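Local coordinates for protein Tp0751 (Treponema pallidum, PDB 5JK2) that mediates adhesion of the syphilis spirochaete to host extracellular matrix components and host cells through a non-canonical, lipocalin-like beta-barrel, at residues Glu42-Gln47 against His96-Val102; Leu49-Trp54 against Phe122-Ile128. The protein carries 1 engineered substitution. One frame throughout, in Å; residues are numbered along the deposited sequence.

Contact 1 (Glu42-Gln47 against His96-Val102); sequences EQGALQ and HTHRKTV
Leu46 faces the hairpin formed by strands 86-98 and 101-108 and covers its inner side near the turn. With CG anti to the backbone N (chi1 155°), the side chain is carried across to Val102, where Leu46 CD2 lies 3.8 Å from Val102 CG2. The two branched chains meet at a slant, methyl to methyl. Because Val102 and Leu46 are both buried, and Leu46 also rests on Phe122, aliphatic residues suit both places.

Thr97 turns its CB toward the loop and offers its methyl rather than its hydroxyl to Gln47: Thr97 CG2 is 3.9 Å from Gln47 CG. Beyond CG the glutamine runs on extended, bringing its amide NE2 to 4.0 Å from that same Thr97 CG2, while Gln47 CG also passes Val102 CG1 at 4.1 Å. Thus the aliphatic part of Gln47 does the packing, and its amide extends past the threonine methyl, in a residue that remains partly exposed.

In the calycin-type antiparallel barrel, the loop 42-47 leads from helix 26-39 into the first strand and here crosses the end of a two-strand hairpin. That hairpin closes tightly, His98 and Thr101 exchanging backbone bonds in both directions. Over its exposed turn reaches Glu42 from the other segment, its chain bent at chi2, which brings Glu42 OE2 to 3.5 Å from Arg99 N, an approach of a carboxylate to a backbone amide without a hydrogen bond across the two segments.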
ATOM      1  N   GLU A  42      -1.462  17.769   6.247  1.00 64.96           N
ATOM      2  CA  GLU A  42      -2.475  16.818   6.690  1.00 67.94           C
ATOM      3  C   GLU A  42      -3.733  16.946   5.823  1.00 61.58           C
ATOM      4  O   GLU A  42      -4.858  16.767   6.292  1.00 65.10           O
ATOM      5  CB  GLU A  42      -2.786  17.036   8.180  1.00 69.79           C
ATOM      6  CG  GLU A  42      -2.283  15.922   9.101  1.00 66.33           C
ATOM      7  CD  GLU A  42      -3.369  14.920   9.474  1.00 68.03           C
ATOM      8  OE1 GLU A  42      -4.416  15.341  10.010  1.00 70.44           O
ATOM      9  OE2 GLU A  42      -3.171  13.708   9.235  1.00 58.72           O
ATOM     10  N   GLN A  43      -3.522  17.251   4.546  1.00 55.31           N
ATOM     11  CA  GLN A  43      -4.612  17.354   3.586  1.00 61.05           C
ATOM     12  C   GLN A  43      -5.342  16.019   3.479  1.00 62.14           C
ATOM     13  O   GLN A  43      -4.828  14.986   3.912  1.00 56.37           O
ATOM     14  CB  GLN A  43      -4.081  17.784   2.216  1.00 68.88           C
ATOM     15  CG  GLN A  43      -5.121  18.419   1.300  1.00 75.36           C
ATOM     16  CD  GLN A  43      -4.894  18.086  -0.161  1.00 78.68           C
ATOM     17  OE1 GLN A  43      -3.757  17.945  -0.609  1.00 81.40           O
ATOM     18  NE2 GLN A  43      -5.981  17.949  -0.913  1.00 74.21           N
ATOM     19  N   GLY A  44      -6.539  16.053   2.901  1.00 64.28           N
ATOM     20  CA  GLY A  44      -7.382  14.878   2.769  1.00 62.69           C
ATOM     21  C   GLY A  44      -6.670  13.614   2.331  1.00 65.96           C
ATOM     22  O   GLY A  44      -6.780  12.584   2.998  1.00 66.66           O
ATOM     23  N   ALA A  45      -5.926  13.688   1.228  1.00 65.05           N
ATOM     24  CA  ALA A  45      -5.372  12.489   0.602  1.00 55.89           C
ATOM     25  C   ALA A  45      -3.847  12.396   0.648  1.00 55.84           C
ATOM     26  O   ALA A  45      -3.140  13.165  -0.007  1.00 47.71           O
ATOM     27  CB  ALA A  45      -5.838  12.407  -0.840  1.00 52.13           C
ATOM     28  N   LEU A  46      -3.359  11.442   1.438  1.00 56.67           N
ATOM     29  CA  LEU A  46      -1.986  10.957   1.344  1.00 49.07           C
ATOM     30  C   LEU A  46      -1.994   9.682   0.501  1.00 48.90           C
ATOM     31  O   LEU A  46      -0.973   9.269  -0.050  1.00 44.97           O
ATOM     32  CB  LEU A  46      -1.402  10.693   2.737  1.00 54.21           C
ATOM     33  CG  LEU A  46      -0.262   9.673   2.869  1.00 56.49           C
ATOM     34  CD1 LEU A  46       1.001  10.153   2.173  1.00 58.69           C
ATOM     35  CD2 LEU A  46       0.011   9.376   4.337  1.00 63.95           C
ATOM     36  N   GLN A  47      -3.171   9.071   0.404  1.00 47.64           N
ATOM     37  CA  GLN A  47      -3.359   7.840  -0.350  1.00 38.07           C
ATOM     38  C   GLN A  47      -3.012   8.046  -1.815  1.00 37.03           C
ATOM     39  O   GLN A  47      -2.596   7.116  -2.504  1.00 38.46           O
ATOM     40  CB  GLN A  47      -4.806   7.355  -0.227  1.00 42.68           C
ATOM     41  CG  GLN A  47      -5.325   7.261   1.203  1.00 48.35           C
ATOM     42  CD  GLN A  47      -6.743   6.723   1.276  1.00 50.83           C
ATOM     43  OE1 GLN A  47      -7.317   6.320   0.266  1.00 56.06           O
ATOM     44  NE2 GLN A  47      -7.313   6.714   2.476  1.00 54.55           N
ATOM     45  N   HIS A  96      -7.814   4.663   6.232  1.00 36.85           N
ATOM     46  CA  HIS A  96      -7.660   5.841   7.083  1.00 41.15           C
ATOM     47  C   HIS A  96      -6.215   6.312   7.135  1.00 41.58           C
ATOM     48  O   HIS A  96      -5.293   5.506   7.242  1.00 45.95           O
ATOM     49  CB  HIS A  96      -8.154   5.548   8.502  1.00 51.81           C
ATOM     50  CG  HIS A  96      -9.641   5.644   8.653  1.00 52.77           C
ATOM     51  ND1 HIS A  96     -10.483   4.575   8.436  1.00 45.60           N
ATOM     52  CD2 HIS A  96     -10.436   6.687   8.991  1.00 49.45           C
ATOM     53  CE1 HIS A  96     -11.732   4.953   8.638  1.00 39.05           C
ATOM     54  NE2 HIS A  96     -11.732   6.230   8.976  1.00 44.67           N
ATOM     55  N   THR A  97      -6.035   7.627   7.057  1.00 47.39           N
ATOM     56  CA  THR A  97      -4.722   8.246   7.175  1.00 48.23           C
ATOM     57  C   THR A  97      -4.542   8.872   8.553  1.00 43.88           C
ATOM     58  O   THR A  97      -5.447   9.525   9.068  1.00 48.99           O
ATOM     59  CB  THR A  97      -4.516   9.341   6.114  1.00 47.47           C
ATOM     60  OG1 THR A  97      -5.406  10.433   6.374  1.00 61.66           O
ATOM     61  CG2 THR A  97      -4.779   8.802   4.721  1.00 43.38           C
ATOM     62  N   HIS A  98      -3.372   8.669   9.146  1.00 44.63           N
ATOM     63  CA  HIS A  98      -3.004   9.377  10.365  1.00 44.88           C
ATOM     64  C   HIS A  98      -1.517   9.698  10.340  1.00 51.00           C
ATOM     65  O   HIS A  98      -0.679   8.796  10.343  1.00 52.39           O
ATOM     66  CB  HIS A  98      -3.347   8.559  11.612  1.00 51.49           C
ATOM     67  CG  HIS A  98      -3.217   9.334  12.888  1.00 65.08           C
ATOM     68  ND1 HIS A  98      -2.677   8.799  14.038  1.00 63.90           N
ATOM     69  CD2 HIS A  98      -3.557  10.610  13.191  1.00 59.97           C
ATOM     70  CE1 HIS A  98      -2.689   9.710  14.994  1.00 56.81           C
ATOM     71  NE2 HIS A  98      -3.218  10.818  14.506  1.00 52.89           N
ATOM     72  N   ARG A  99      -1.202  10.989  10.316  1.00 52.99           N
ATOM     73  CA  ARG A  99       0.178  11.460  10.263  1.00 53.49           C
ATOM     74  C   ARG A  99       0.889  10.935   9.013  1.00 52.12           C
ATOM     75  O   ARG A  99       0.772  11.530   7.942  1.00 56.66           O
ATOM     76  CB  ARG A  99       0.930  11.052  11.533  1.00 60.61           C
ATOM     77  CG  ARG A  99       0.235  11.479  12.811  1.00 63.58           C
ATOM     78  CD  ARG A  99       1.145  11.327  14.015  1.00 71.82           C
ATOM     79  NE  ARG A  99       2.158  12.380  14.069  1.00 87.39           N
ATOM     80  CZ  ARG A  99       1.964  13.582  14.605  1.00 84.46           C
ATOM     81  NH1 ARG A  99       0.790  13.901  15.136  1.00 80.80           N
ATOM     82  NH2 ARG A  99       2.949  14.471  14.608  1.00 72.95           N
ATOM     83  N   LYS A 100       1.611   9.824   9.147  1.00 49.93           N
ATOM     84  CA  LYS A 100       2.379   9.259   8.038  1.00 55.27           C
ATOM     85  C   LYS A 100       2.036   7.791   7.806  1.00 56.80           C
ATOM     86  O   LYS A 100       2.854   7.026   7.288  1.00 51.90           O
ATOM     87  CB  LYS A 100       3.879   9.402   8.305  1.00 54.85           C
ATOM     88  CG  LYS A 100       4.339  10.842   8.439  1.00 60.51           C
ATOM     89  CD  LYS A 100       5.835  10.936   8.698  1.00 64.76           C
ATOM     90  CE  LYS A 100       6.360  12.329   8.380  1.00 62.68           C
ATOM     91  NZ  LYS A 100       7.725  12.567   8.927  1.00 59.20           N
ATOM     92  N   THR A 101       0.821   7.409   8.185  1.00 59.34           N
ATOM     93  CA  THR A 101       0.395   6.020   8.097  1.00 54.68           C
ATOM     94  C   THR A 101      -1.005   5.878   7.511  1.00 48.80           C
ATOM     95  O   THR A 101      -1.973   6.410   8.055  1.00 45.78           O
ATOM     96  CB  THR A 101       0.411   5.349   9.479  1.00 50.24           C
ATOM     97  OG1 THR A 101       1.665   5.605  10.121  1.00 53.47           O
ATOM     98  CG2 THR A 101       0.201   3.844   9.354  1.00 53.77           C
ATOM     99  N   VAL A 102      -1.098   5.155   6.400  1.00 44.84           N
ATOM    100  CA  VAL A 102      -2.385   4.741   5.853  1.00 41.56           C
ATOM    101  C   VAL A 102      -2.684   3.330   6.343  1.00 37.38           C
ATOM    102  O   VAL A 102      -1.873   2.422   6.163  1.00 38.91           O
ATOM    103  CB  VAL A 102      -2.400   4.764   4.317  1.00 46.65           C
ATOM    104  CG1 VAL A 102      -3.812   4.530   3.796  1.00 38.06           C
ATOM    105  CG2 VAL A 102      -1.862   6.087   3.801  1.00 49.63           C
TER

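Contact 2 (Leu49-Trp54 against Phe122-Ile128); sequences LLAGLW and FESHAVI. Engineered in segment 122-128: Ala126 (natural residue Glu).
Trp54 and Phe122 both hold CG beside the backbone N and anti to the carbonyl carbon, which carries their rings into the space between the segments. Ile128 instead has CG1 between its backbone N and carbonyl carbon (chi1 61°), bringing its outer chain across the indole. Ile128 CD1 lies over one face of that ring, 3.9 Å above the plane and toward the rim. The other branch, Ile128 CG2, reaches Trp54 CZ3 at 3.7 Å and also covers one face of the Phe122 ring, so a single beta-branched residue serves two aromatics.

The indole also has a polar partner. Trp54 NE1 donates to Leu50 O at 2.8 Å. The bond is fairly straight, with an N-H...O angle of 158°; the acceptor lies close to the ring plane, while the donor is tilted out of the carbonyl plane. This gives the buried N-H a partner and limits the ring's rotation. At the far end of the indole, Trp54 CH2 comes to 3.8 Å from His125 O, which lies at the ring edge.

Leu49 CB meets Phe122 CZ at 3.8 Å, and Leu50 CD2 lies 4.3 Å from Ile128 CG2. After Phe122 the chain turns a corner at Glu123. Glu123 N and Ser124 N both bond to Val127 O, a classic beta bulge, and a type I turn spans Ser124 to Val127; within it Ala126 is an engineered residue, glutamate in the natural protein.

Helix 26-39 covers this end of the barrel: its Trp35 touches Leu49 and Phe122, and its Arg31 bonds to the carbonyls of Leu49 and His125. Within the barrel, the ring of Phe72 from strand 69-73 meets the indole with the two planes about perpendicular, while Val120 of strand 115-122 packs on Leu50 and Ile128.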
ATOM      1  N   LEU A  49      -0.637   9.253  -3.126  1.00 41.68           N
ATOM      2  CA  LEU A  49       0.753   8.899  -3.382  1.00 38.75           C
ATOM      3  C   LEU A  49       0.928   7.393  -3.543  1.00 34.21           C
ATOM      4  O   LEU A  49       1.911   6.940  -4.128  1.00 35.26           O
ATOM      5  CB  LEU A  49       1.655   9.402  -2.252  1.00 47.74           C
ATOM      6  CG  LEU A  49       1.962  10.902  -2.206  1.00 45.52           C
ATOM      7  CD1 LEU A  49       2.744  11.239  -0.949  1.00 39.14           C
ATOM      8  CD2 LEU A  49       2.731  11.342  -3.448  1.00 52.61           C
ATOM      9  N   LEU A  50      -0.016   6.616  -3.021  1.00 34.47           N
ATOM     10  CA  LEU A  50       0.090   5.161  -3.074  1.00 37.37           C
ATOM     11  C   LEU A  50      -0.311   4.603  -4.431  1.00 31.45           C
ATOM     12  O   LEU A  50       0.187   3.555  -4.846  1.00 25.46           O
ATOM     13  CB  LEU A  50      -0.773   4.519  -1.987  1.00 32.32           C
ATOM     14  CG  LEU A  50      -0.274   4.716  -0.556  1.00 31.97           C
ATOM     15  CD1 LEU A  50      -1.298   4.208   0.433  1.00 27.50           C
ATOM     16  CD2 LEU A  50       1.057   4.010  -0.355  1.00 29.09           C
ATOM     17  N   ALA A  51      -1.219   5.300  -5.108  1.00 34.48           N
ATOM     18  CA  ALA A  51      -1.713   4.867  -6.410  1.00 33.82           C
ATOM     19  C   ALA A  51      -0.566   4.563  -7.369  1.00 34.90           C
ATOM     20  O   ALA A  51       0.110   5.472  -7.850  1.00 38.58           O
ATOM     21  CB  ALA A  51      -2.625   5.924  -7.000  1.00 37.80           C
ATOM     22  N   GLY A  52      -0.347   3.276  -7.628  1.00 26.39           N
ATOM     23  CA  GLY A  52       0.686   2.841  -8.548  1.00 21.64           C
ATOM     24  C   GLY A  52       1.359   1.556  -8.110  1.00 17.85           C
ATOM     25  O   GLY A  52       0.916   0.900  -7.174  1.00 19.11           O
ATOM     26  N   LEU A  53       2.442   1.207  -8.796  1.00 21.22           N
ATOM     27  CA  LEU A  53       3.169  -0.028  -8.542  1.00 21.88           C
ATOM     28  C   LEU A  53       4.258   0.168  -7.499  1.00 26.02           C
ATOM     29  O   LEU A  53       4.982   1.161  -7.534  1.00 24.74           O
ATOM     30  CB  LEU A  53       3.790  -0.546  -9.837  1.00 19.81           C
ATOM     31  CG  LEU A  53       4.647  -1.808  -9.734  1.00 20.40           C
ATOM     32  CD1 LEU A  53       3.807  -2.982  -9.279  1.00 19.69           C
ATOM     33  CD2 LEU A  53       5.306  -2.094 -11.072  1.00 30.06           C
ATOM     34  N   TRP A  54       4.382  -0.795  -6.591  1.00 26.11           N
ATOM     35  CA  TRP A  54       5.404  -0.761  -5.552  1.00 25.62           C
ATOM     36  C   TRP A  54       6.145  -2.092  -5.491  1.00 30.18           C
ATOM     37  O   TRP A  54       5.526  -3.155  -5.477  1.00 28.82           O
ATOM     38  CB  TRP A  54       4.776  -0.441  -4.199  1.00 21.37           C
ATOM     39  CG  TRP A  54       4.187   0.933  -4.130  1.00 19.53           C
ATOM     40  CD1 TRP A  54       2.972   1.328  -4.605  1.00 20.60           C
ATOM     41  CD2 TRP A  54       4.788   2.096  -3.549  1.00 27.18           C
ATOM     42  NE1 TRP A  54       2.779   2.665  -4.358  1.00 22.63           N
ATOM     43  CE2 TRP A  54       3.879   3.160  -3.710  1.00 25.67           C
ATOM     44  CE3 TRP A  54       6.006   2.341  -2.908  1.00 28.30           C
ATOM     45  CZ2 TRP A  54       4.151   4.448  -3.253  1.00 26.00           C
ATOM     46  CZ3 TRP A  54       6.273   3.620  -2.455  1.00 23.86           C
ATOM     47  CH2 TRP A  54       5.350   4.656  -2.628  1.00 22.42           C
ATOM     48  N   PHE A 122       4.709   5.669   5.284  1.00 38.28           N
ATOM     49  CA  PHE A 122       5.543   6.410   4.350  1.00 34.58           C
ATOM     50  C   PHE A 122       6.846   6.874   4.982  1.00 36.22           C
ATOM     51  O   PHE A 122       6.871   7.314   6.131  1.00 39.35           O
ATOM     52  CB  PHE A 122       4.793   7.627   3.816  1.00 41.70           C
ATOM     53  CG  PHE A 122       3.894   7.331   2.655  1.00 39.09           C
ATOM     54  CD1 PHE A 122       2.593   6.909   2.855  1.00 41.11           C
ATOM     55  CD2 PHE A 122       4.346   7.499   1.359  1.00 32.45           C
ATOM     56  CE1 PHE A 122       1.766   6.650   1.781  1.00 39.25           C
ATOM     57  CE2 PHE A 122       3.528   7.242   0.288  1.00 27.14           C
ATOM     58  CZ  PHE A 122       2.235   6.819   0.497  1.00 30.05           C
ATOM     59  N   GLU A 123       7.924   6.776   4.211  1.00 37.57           N
ATOM     60  CA  GLU A 123       9.220   7.312   4.607  1.00 37.58           C
ATOM     61  C   GLU A 123       9.548   8.470   3.676  1.00 35.47           C
ATOM     62  O   GLU A 123      10.165   9.457   4.073  1.00 37.47           O
ATOM     63  CB  GLU A 123      10.308   6.237   4.544  1.00 40.49           C
ATOM     64  CG  GLU A 123       9.868   4.869   5.062  1.00 40.32           C
ATOM     65  CD  GLU A 123      10.984   3.843   5.020  1.00 46.08           C
ATOM     66  OE1 GLU A 123      10.698   2.640   5.204  1.00 39.38           O
ATOM     67  OE2 GLU A 123      12.149   4.239   4.804  1.00 53.19           O
ATOM     68  N   SER A 124       9.119   8.331   2.427  1.00 37.89           N
ATOM     69  CA  SER A 124       9.282   9.370   1.423  1.00 36.72           C
ATOM     70  C   SER A 124       8.141   9.245   0.433  1.00 37.24           C
ATOM     71  O   SER A 124       7.294   8.366   0.569  1.00 38.73           O
ATOM     72  CB  SER A 124      10.626   9.245   0.709  1.00 42.23           C
ATOM     73  OG  SER A 124      11.680   9.051   1.635  1.00 46.53           O
ATOM     74  N   HIS A 125       8.120  10.112  -0.569  1.00 35.11           N
ATOM     75  CA  HIS A 125       7.028  10.102  -1.531  1.00 43.24           C
ATOM     76  C   HIS A 125       7.044   8.820  -2.364  1.00 43.92           C
ATOM     77  O   HIS A 125       6.016   8.418  -2.909  1.00 40.82           O
ATOM     78  CB  HIS A 125       7.100  11.333  -2.440  1.00 43.02           C
ATOM     79  CG  HIS A 125       8.045  11.187  -3.591  1.00 43.46           C
ATOM     80  ND1 HIS A 125       7.684  10.583  -4.777  1.00 43.12           N
ATOM     81  CD2 HIS A 125       9.334  11.572  -3.743  1.00 49.46           C
ATOM     82  CE1 HIS A 125       8.711  10.600  -5.608  1.00 43.87           C
ATOM     83  NE2 HIS A 125       9.725  11.194  -5.005  1.00 44.67           N
ATOM     84  N   ALA A 126       8.207   8.176  -2.449  1.00 38.64           N
ATOM     85  CA  ALA A 126       8.352   6.948  -3.228  1.00 33.01           C
ATOM     86  C   ALA A 126       9.020   5.850  -2.410  1.00 37.54           C
ATOM     87  O   ALA A 126       9.635   4.936  -2.963  1.00 35.50           O
ATOM     88  CB  ALA A 126       9.146   7.216  -4.488  1.00 35.29           C
ATOM     89  N   VAL A 127       8.893   5.952  -1.091  1.00 33.90           N
ATOM     90  CA  VAL A 127       9.455   4.969  -0.174  1.00 23.65           C
ATOM     91  C   VAL A 127       8.506   4.758   1.000  1.00 28.14           C
ATOM     92  O   VAL A 127       8.177   5.702   1.717  1.00 36.27           O
ATOM     93  CB  VAL A 127      10.837   5.406   0.351  1.00 31.02           C
ATOM     94  CG1 VAL A 127      11.409   4.355   1.289  1.00 31.26           C
ATOM     95  CG2 VAL A 127      11.794   5.669  -0.805  1.00 33.93           C
ATOM     96  N   ILE A 128       8.070   3.515   1.182  1.00 32.44           N
ATOM     97  CA  ILE A 128       7.158   3.161   2.264  1.00 33.19           C
ATOM     98  C   ILE A 128       7.681   1.957   3.038  1.00 29.82           C
ATOM     99  O   ILE A 128       8.701   1.368   2.675  1.00 31.47           O
ATOM    100  CB  ILE A 128       5.739   2.836   1.733  1.00 31.16           C
ATOM    101  CG1 ILE A 128       5.778   1.632   0.781  1.00 25.77           C
ATOM    102  CG2 ILE A 128       5.147   4.040   1.027  1.00 29.01           C
ATOM    103  CD1 ILE A 128       4.423   1.026   0.486  1.00 20.56           C
TER

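Overall arrangement
Contacts 1 and 2 lie with their centres about 12 Å apart and follow one connection, the chain from helix 26-39 into strand 52-56, as it first passes the 86-98/101-108 hairpin and then meets the corner between strands 115-122 and 127-135. Phe122 joins them: Leu46 CD1 of contact 1 lies 3.6 Å from Phe122 CE1, and Lys100 O is 3.0 Å from Phe122 N, a probable hydrogen bond. Val102 CG2 also reaches Leu50 CD1 at 3.9 Å. Through these apolar pairs the packing passes from contact 1, mostly at the surface, to contact 2, which is buried, its centre about 8 Å from the centre of the chain.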